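Local coordinates for protein glycosyltransferase (Streptomyces halstedii, PDB 3WAD) that belongs to the GT-B glycosyltransferases, whose two Rossmann-like domains, each with a parallel beta-sheet, face each other across a cleft, at residues 339-343 with 344-348; 79-83 with 84-88; 208-211 with 212-215. All coordinates share one frame; numbering follows the deposited sequence.

Along the chain the order is contact 2, contact 3, contact 1. Contacts 2 and 3 belong to loops of the N-terminal domain: 79-88 is the end of the loop between strand 49-52 and helix 89-106, whereas the loop 208-215 follows strand 204-206. Contact 1 lies in the C-terminal domain, between strand 336-338 and helix 346-355. Its centre is about 15 Å from those of contacts 2 and 3, and it touches both: Trp344 packs on Leu79, and the ring of Tyr348 meets that of Phe215 edge to face. Contacts 2 and 3, with centres about 19 Å apart, do not touch each other. The three loops therefore form part of the interface where the two Rossmann-like domains meet.

Contact 1 (339-343 with 344-348); sequences VPNWL and WDEGY
In the C-terminal Rossmann-like domain, the loop leaving strand 336-338 folds back over the first turn of helix 346-355, bringing Pro340, Asn341 and Leu343 against Glu346 and Gly347. The reversal can be measured: the direction from Pro340 to Leu343 lies 161° from that of 344-347. Where the chain reverses, the buried carboxylate of Glu346 turns back toward the backbone. Its main bond runs from Trp344 N to Glu346 OE1 at 2.8 Å, nearly straight at 162°, and reaches the oxygen from the syn side but tilted out of the carboxylate plane. A weaker bond joins Asp345 N to the same OE1 at 3.1 Å, while Leu343 N makes a weak bond with Glu346 OE2 at 3.2 Å. Three successive backbone N-H groups thus converge on one carboxylate, which ties the loop to the start of the helix. A bend at chi2 (97°) brings the carboxylate of Glu346 back within reach of these N-H groups. On the way its CB passes Asn341 O at 3.4 Å, and its OE2 lies alongside Asn341 CB at 3.3 Å. Neighbouring side chains reach elsewhere: the indole NE1 of Trp344 bonds to Leu154 O, and Asp345 forms a salt bridge with Arg326. Nearer the strand, the polar contacts give way to plain packing. There the Pro340 ring leans on Gly347, its CB 3.7 Å from Gly347 CA, where no side chain intervenes.

Contact 2 (79-83 with 84-88); sequences LNETR and PEKLT
The chain turns at Pro84, Glu85 and Lys86, which have helical backbone angles without regular helical bonding, and Arg83 O accepts Lys86 N at 3.0 Å and, weakly, Leu87 N at 3.4 Å. Leu87 then centres an inverse gamma turn. Glu81 and Arg83, just before the turn, form a side-on salt bridge, with Arg83 NH2 to Glu81 OE1 at 2.7 Å and Arg83 NE to Glu81 OE2 at 2.8 Å. Both bonds are almost straight (171°), and both lie close to the guanidinium plane, although they are tilted out of the carboxylate plane. The backbone adds a third bond, from Arg83 N to the anti lone pair of Glu81 OE2 at 3.0 Å. OE2 therefore has two donors from one residue, and the three bonds together fix the rotation of the carboxylate and hold the guanidinium edge-on to it. Lys86 runs alongside Arg83 and lays its CE over one guanidinium face, 3.3 Å from Arg83 NH2, while its CB meets Glu81 CG at 3.7 Å. This brings Lys86 NZ to 4.4 Å from Arg83 NH1, a like-charge approach that the Glu81 carboxylate probably offsets in part. Leu87 crosses Glu81 at a slant, with CD2 near Glu81 CG and O. Glu81 O accepts a hydrogen bond from Arg159 NH2 of helix 156-168, on which Leu87 packs. Glu81 rests on Tyr91 of helix 89-106, and Thr88 OG1 caps the start of that helix by bonding to Tyr91 N.

Contact 3 (208-211 with 212-215); sequences VAPP and WMSF
The Pro210 ring sits between the Trp212 indole, which it meets at CB, and the Met213 thioether, which it meets at CD. Its CB lies 3.5 Å from Trp212 NE1, approaching the pyrrole part of the indole obliquely as the two side chains run side by side. Its CD meets Met213 SD at 4.0 Å, where the thioether crosses the proline. Met213 CG lies 3.3 Å from Pro210 O, so the side chain starts close against the proline carbonyl. A bend at chi3 (-86°) then carries the methyl group to Ala209, with Met213 CE 3.8 Å from Ala209 CB. The backbone here makes a 3-10 turn: Met213 N bonds to Pro210 O at 3.1 Å with an angle of 162°, and Ser214 N bonds to Pro211 O, also at 3.1 Å. The side chain of Ser214, whose N closes the turn, meets a water that bridges Ala209 O, to which it donates at 2.8 Å, and Ser214 OG, at 3.2 Å. The apolar surface made by these residues is covered by helices of the C-terminal domain. Pro210 packs on Ile330 of helix 323-332 and Met213 on Val349 of helix 346-355, while Trp212 makes a cation-pi contact with Arg356 and rests on Ile392 of helix 384-397, so this loop after strand 204-206 joins the two domains.

Contact 1 (339-343 with 344-348)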
loop_
_atom_site.group_PDB
_atom_site.type_symbol
_atom_site.label_atom_id
_atom_site.label_comp_id
_atom_site.label_asym_id
_atom_site.label_seq_id
_atom_site.Cartn_x
_atom_site.Cartn_y
_atom_site.Cartn_z
ATOM N N VAL B 339 -6.981 -29.211 -6.457
ATOM C CA VAL B 339 -7.785 -29.693 -7.542
ATOM C C VAL B 339 -7.458 -28.776 -8.760
ATOM O O VAL B 339 -8.115 -27.751 -8.951
ATOM C CB VAL B 339 -9.302 -29.647 -7.197
ATOM C CG1 VAL B 339 -10.182 -30.075 -8.430
ATOM C CG2 VAL B 339 -9.619 -30.566 -6.034
ATOM N N PRO B 340 -6.445 -29.146 -9.589
ATOM C CA PRO B 340 -5.915 -28.089 -10.492
ATOM C C PRO B 340 -6.902 -27.586 -11.534
ATOM O O PRO B 340 -7.638 -28.338 -12.158
ATOM C CB PRO B 340 -4.704 -28.728 -11.177
ATOM C CG PRO B 340 -4.340 -29.991 -10.361
ATOM C CD PRO B 340 -5.550 -30.321 -9.475
ATOM N N ASN B 341 -6.911 -26.281 -11.700
ATOM C CA ASN B 341 -7.578 -25.710 -12.796
ATOM C C ASN B 341 -6.557 -25.760 -13.948
ATOM O O ASN B 341 -5.501 -26.349 -13.807
ATOM C CB ASN B 341 -8.025 -24.302 -12.424
ATOM C CG ASN B 341 -9.064 -23.767 -13.371
ATOM O OD1 ASN B 341 -9.849 -22.926 -12.972
ATOM N ND2 ASN B 341 -9.079 -24.251 -14.653
ATOM N N TRP B 342 -6.866 -25.217 -15.102
ATOM C CA TRP B 342 -5.865 -25.237 -16.165
ATOM C C TRP B 342 -5.767 -23.860 -16.761
ATOM O O TRP B 342 -5.537 -23.742 -17.927
ATOM C CB TRP B 342 -6.218 -26.287 -17.226
ATOM C CG TRP B 342 -7.704 -26.265 -17.599
ATOM C CD1 TRP B 342 -8.326 -25.435 -18.537
ATOM C CD2 TRP B 342 -8.759 -27.083 -17.027
ATOM N NE1 TRP B 342 -9.682 -25.689 -18.565
ATOM C CE2 TRP B 342 -9.984 -26.692 -17.666
ATOM C CE3 TRP B 342 -8.792 -28.107 -16.040
ATOM C CZ2 TRP B 342 -11.240 -27.300 -17.344
ATOM C CZ3 TRP B 342 -10.040 -28.705 -15.712
ATOM C CH2 TRP B 342 -11.245 -28.298 -16.372
ATOM N N LEU B 343 -5.947 -22.814 -15.966
ATOM C CA LEU B 343 -5.839 -21.462 -16.523
ATOM C C LEU B 343 -4.386 -21.086 -16.869
ATOM O O LEU B 343 -4.174 -20.285 -17.753
ATOM C CB LEU B 343 -6.384 -20.415 -15.570
ATOM C CG LEU B 343 -7.886 -20.119 -15.569
ATOM C CD1 LEU B 343 -8.609 -21.378 -15.399
ATOM C CD2 LEU B 343 -8.214 -19.129 -14.440
ATOM N N TRP B 344 -3.407 -21.631 -16.173
ATOM C CA TRP B 344 -2.019 -21.171 -16.415
ATOM C C TRP B 344 -0.984 -22.270 -16.187
ATOM O O TRP B 344 -0.371 -22.764 -17.137
ATOM C CB TRP B 344 -1.708 -19.891 -15.590
ATOM C CG TRP B 344 -0.399 -19.352 -15.985
ATOM C CD1 TRP B 344 0.747 -19.379 -15.238
ATOM C CD2 TRP B 344 -0.064 -18.739 -17.260
ATOM N NE1 TRP B 344 1.806 -18.818 -15.979
ATOM C CE2 TRP B 344 1.319 -18.465 -17.238
ATOM C CE3 TRP B 344 -0.802 -18.474 -18.446
ATOM C CZ2 TRP B 344 1.963 -17.893 -18.307
ATOM C CZ3 TRP B 344 -0.181 -17.883 -19.508
ATOM C CH2 TRP B 344 1.217 -17.592 -19.440
ATOM N N ASP B 345 -0.809 -22.668 -14.939
ATOM C CA ASP B 345 0.273 -23.584 -14.542
ATOM C C ASP B 345 -0.139 -24.481 -13.403
ATOM O O ASP B 345 0.723 -25.125 -12.788
ATOM C CB ASP B 345 1.508 -22.795 -14.057
ATOM C CG ASP B 345 1.172 -21.856 -12.902
ATOM O OD1 ASP B 345 2.061 -21.090 -12.449
ATOM O OD2 ASP B 345 0.005 -21.916 -12.432
ATOM N N GLU B 346 -1.431 -24.521 -13.091
ATOM C CA GLU B 346 -1.844 -25.147 -11.861
ATOM C C GLU B 346 -1.544 -26.651 -11.843
ATOM O O GLU B 346 -1.190 -27.197 -10.783
ATOM C CB GLU B 346 -3.345 -24.909 -11.610
ATOM C CG GLU B 346 -3.726 -23.480 -11.545
ATOM C CD GLU B 346 -4.262 -23.016 -12.878
ATOM O OE1 GLU B 346 -3.676 -23.259 -13.959
ATOM O OE2 GLU B 346 -5.340 -22.430 -12.845
ATOM N N GLY B 347 -1.688 -27.323 -12.975
ATOM C CA GLY B 347 -1.487 -28.794 -13.068
ATOM C C GLY B 347 -0.031 -29.132 -12.753
ATOM O O GLY B 347 0.293 -29.994 -11.928
ATOM N N TYR B 348 0.852 -28.372 -13.368
ATOM C CA TYR B 348 2.260 -28.652 -13.352
ATOM C C TYR B 348 2.836 -28.303 -11.991
ATOM O O TYR B 348 3.608 -29.074 -11.435
ATOM C CB TYR B 348 2.951 -27.893 -14.476
ATOM C CG TYR B 348 4.457 -28.077 -14.447
ATOM C CD1 TYR B 348 5.059 -28.927 -15.346
ATOM C CD2 TYR B 348 5.261 -27.386 -13.519
ATOM C CE1 TYR B 348 6.414 -29.071 -15.371
ATOM C CE2 TYR B 348 6.613 -27.515 -13.526
ATOM C CZ TYR B 348 7.177 -28.389 -14.441
ATOM O OH TYR B 348 8.508 -28.543 -14.499
#

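Contact 2 (79-83 with 84-88)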
loop_
_atom_site.group_PDB
_atom_site.type_symbol
_atom_site.label_atom_id
_atom_site.label_comp_id
_atom_site.label_asym_id
_atom_site.label_seq_id
_atom_site.Cartn_x
_atom_site.Cartn_y
_atom_site.Cartn_z
ATOM N N LEU B 79 -1.047 -22.697 -23.824
ATOM C CA LEU B 79 0.224 -22.280 -23.395
ATOM C C LEU B 79 0.697 -23.194 -22.273
ATOM O O LEU B 79 1.877 -23.210 -21.927
ATOM C CB LEU B 79 0.084 -20.824 -22.967
ATOM C CG LEU B 79 1.210 -19.821 -23.103
ATOM C CD1 LEU B 79 2.186 -20.086 -24.268
ATOM C CD2 LEU B 79 0.623 -18.405 -23.132
ATOM N N ASN B 80 -0.192 -23.971 -21.682
ATOM C CA ASN B 80 0.294 -24.891 -20.713
ATOM C C ASN B 80 0.726 -26.278 -21.277
ATOM O O ASN B 80 0.926 -27.209 -20.506
ATOM C CB ASN B 80 -0.718 -25.059 -19.603
ATOM C CG ASN B 80 -1.989 -25.735 -20.091
ATOM O OD1 ASN B 80 -2.091 -26.172 -21.245
ATOM N ND2 ASN B 80 -2.952 -25.835 -19.218
ATOM N N GLU B 81 0.847 -26.422 -22.585
ATOM C CA GLU B 81 1.130 -27.732 -23.174
ATOM C C GLU B 81 2.600 -28.110 -22.810
ATOM O O GLU B 81 3.542 -27.364 -23.154
ATOM C CB GLU B 81 0.985 -27.638 -24.707
ATOM C CG GLU B 81 1.332 -28.934 -25.457
ATOM C CD GLU B 81 0.485 -30.087 -24.935
ATOM O OE1 GLU B 81 -0.715 -30.066 -25.146
ATOM O OE2 GLU B 81 1.002 -30.982 -24.270
ATOM N N THR B 82 2.814 -29.276 -22.199
ATOM C CA THR B 82 4.204 -29.692 -21.943
ATOM C C THR B 82 4.580 -31.082 -22.545
ATOM O O THR B 82 5.743 -31.510 -22.417
ATOM C CB THR B 82 4.571 -29.702 -20.472
ATOM O OG1 THR B 82 3.809 -30.704 -19.812
ATOM C CG2 THR B 82 4.315 -28.340 -19.782
ATOM N N ARG B 83 3.647 -31.768 -23.210
ATOM C CA ARG B 83 4.023 -33.001 -23.915
ATOM C C ARG B 83 5.019 -32.727 -25.055
ATOM O O ARG B 83 4.734 -31.985 -25.988
ATOM C CB ARG B 83 2.762 -33.729 -24.448
ATOM C CG ARG B 83 1.901 -34.324 -23.275
ATOM C CD ARG B 83 0.522 -34.698 -23.712
ATOM N NE ARG B 83 -0.188 -33.521 -24.213
ATOM C CZ ARG B 83 -1.406 -33.557 -24.767
ATOM N NH1 ARG B 83 -2.073 -34.742 -24.921
ATOM N NH2 ARG B 83 -1.974 -32.438 -25.175
ATOM N N PRO B 84 6.218 -33.340 -24.986
ATOM C CA PRO B 84 7.262 -33.023 -25.981
ATOM C C PRO B 84 6.777 -33.210 -27.428
ATOM O O PRO B 84 7.128 -32.384 -28.308
ATOM C CB PRO B 84 8.408 -33.995 -25.620
ATOM C CG PRO B 84 8.211 -34.276 -24.144
ATOM C CD PRO B 84 6.647 -34.348 -24.011
ATOM N N GLU B 85 5.940 -34.230 -27.684
ATOM C CA GLU B 85 5.488 -34.504 -29.091
ATOM C C GLU B 85 4.578 -33.439 -29.642
ATOM O O GLU B 85 4.493 -33.296 -30.845
ATOM C CB GLU B 85 4.772 -35.838 -29.256
ATOM C CG GLU B 85 3.468 -36.026 -28.450
ATOM C CD GLU B 85 3.751 -36.359 -26.996
ATOM O OE1 GLU B 85 4.890 -36.088 -26.474
ATOM O OE2 GLU B 85 2.843 -36.908 -26.365
ATOM N N LYS B 86 3.895 -32.712 -28.783
ATOM C CA LYS B 86 3.000 -31.640 -29.220
ATOM C C LYS B 86 3.757 -30.336 -29.421
ATOM O O LYS B 86 3.276 -29.406 -30.034
ATOM C CB LYS B 86 1.958 -31.376 -28.146
ATOM C CG LYS B 86 1.193 -32.593 -27.678
ATOM C CD LYS B 86 0.193 -32.917 -28.760
ATOM C CE LYS B 86 -1.107 -33.314 -28.214
ATOM N NZ LYS B 86 -1.805 -34.182 -29.263
ATOM N N LEU B 87 4.953 -30.261 -28.886
ATOM C CA LEU B 87 5.767 -29.016 -28.902
ATOM C C LEU B 87 6.626 -28.920 -30.172
ATOM O O LEU B 87 7.844 -28.804 -30.130
ATOM C CB LEU B 87 6.603 -28.907 -27.603
ATOM C CG LEU B 87 5.745 -28.650 -26.351
ATOM C CD1 LEU B 87 6.571 -28.571 -25.119
ATOM C CD2 LEU B 87 4.869 -27.365 -26.559
ATOM N N THR B 88 5.974 -28.925 -31.304
ATOM C CA THR B 88 6.648 -28.752 -32.590
ATOM C C THR B 88 6.759 -27.257 -32.917
ATOM O O THR B 88 6.018 -26.455 -32.346
ATOM C CB THR B 88 5.781 -29.326 -33.701
ATOM O OG1 THR B 88 4.564 -28.596 -33.714
ATOM C CG2 THR B 88 5.416 -30.830 -33.418
#

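Contact 3 (208-211 with 212-215)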
loop_
_atom_site.group_PDB
_atom_site.type_symbol
_atom_site.label_atom_id
_atom_site.label_comp_id
_atom_site.label_asym_id
_atom_site.label_seq_id
_atom_site.Cartn_x
_atom_site.Cartn_y
_atom_site.Cartn_z
ATOM N N VAL B 208 7.939 -14.905 -9.618
ATOM C CA VAL B 208 7.260 -14.903 -8.338
ATOM C C VAL B 208 7.189 -16.311 -7.720
ATOM O O VAL B 208 6.874 -16.463 -6.552
ATOM C CB VAL B 208 5.833 -14.342 -8.479
ATOM C CG1 VAL B 208 5.869 -12.836 -8.820
ATOM C CG2 VAL B 208 5.022 -15.155 -9.522
ATOM N N ALA B 209 7.386 -17.326 -8.532
ATOM C CA ALA B 209 7.381 -18.720 -8.086
ATOM C C ALA B 209 8.847 -19.042 -7.593
ATOM O O ALA B 209 9.824 -18.524 -8.177
ATOM C CB ALA B 209 6.997 -19.638 -9.271
ATOM N N PRO B 210 8.970 -19.850 -6.517
ATOM C CA PRO B 210 10.280 -20.357 -6.031
ATOM C C PRO B 210 11.052 -21.138 -7.071
ATOM O O PRO B 210 10.451 -21.838 -7.903
ATOM C CB PRO B 210 9.922 -21.248 -4.863
ATOM C CG PRO B 210 8.470 -20.871 -4.456
ATOM C CD PRO B 210 7.835 -20.340 -5.701
ATOM N N PRO B 211 12.403 -20.942 -7.089
ATOM C CA PRO B 211 13.268 -21.530 -8.111
ATOM C C PRO B 211 13.054 -23.026 -8.179
ATOM O O PRO B 211 13.039 -23.575 -9.249
ATOM C CB PRO B 211 14.696 -21.234 -7.582
ATOM C CG PRO B 211 14.559 -19.828 -6.970
ATOM C CD PRO B 211 13.146 -20.002 -6.226
ATOM N N TRP B 212 12.823 -23.674 -7.069
ATOM C CA TRP B 212 12.701 -25.188 -7.104
ATOM C C TRP B 212 11.525 -25.704 -7.939
ATOM O O TRP B 212 11.526 -26.838 -8.287
ATOM C CB TRP B 212 12.649 -25.802 -5.712
ATOM C CG TRP B 212 11.416 -25.458 -4.893
ATOM C CD1 TRP B 212 11.318 -24.455 -3.960
ATOM C CD2 TRP B 212 10.172 -26.142 -4.877
ATOM N NE1 TRP B 212 10.069 -24.461 -3.392
ATOM C CE2 TRP B 212 9.339 -25.474 -3.935
ATOM C CE3 TRP B 212 9.641 -27.249 -5.601
ATOM C CZ2 TRP B 212 7.995 -25.865 -3.684
ATOM C CZ3 TRP B 212 8.323 -27.632 -5.352
ATOM C CH2 TRP B 212 7.522 -26.953 -4.368
ATOM N N MET B 213 10.523 -24.882 -8.234
ATOM C CA MET B 213 9.397 -25.369 -9.006
ATOM C C MET B 213 9.342 -24.691 -10.368
ATOM O O MET B 213 8.443 -24.968 -11.144
ATOM C CB MET B 213 8.038 -25.202 -8.269
ATOM C CG MET B 213 7.744 -23.750 -7.859
ATOM S SD MET B 213 5.981 -23.415 -7.415
ATOM C CE MET B 213 5.414 -23.107 -9.016
ATOM N N SER B 214 10.294 -23.806 -10.671
ATOM C CA SER B 214 10.253 -23.087 -11.947
ATOM C C SER B 214 10.782 -23.919 -13.121
ATOM O O SER B 214 11.536 -24.875 -12.894
ATOM C CB SER B 214 11.030 -21.806 -11.865
ATOM O OG SER B 214 10.421 -20.946 -10.885
ATOM N N PHE B 215 10.384 -23.563 -14.352
ATOM C CA PHE B 215 11.006 -24.150 -15.546
ATOM C C PHE B 215 12.475 -23.720 -15.676
ATOM O O PHE B 215 12.802 -22.620 -15.244
ATOM C CB PHE B 215 10.274 -23.730 -16.815
ATOM C CG PHE B 215 8.834 -24.065 -16.806
ATOM C CD1 PHE B 215 8.406 -25.331 -16.385
ATOM C CD2 PHE B 215 7.885 -23.105 -17.236
ATOM C CE1 PHE B 215 7.033 -25.644 -16.389
ATOM C CE2 PHE B 215 6.507 -23.382 -17.265
ATOM C CZ PHE B 215 6.049 -24.667 -16.847
HETATM O O HOH W 1 12.247 -18.658 -9.515
#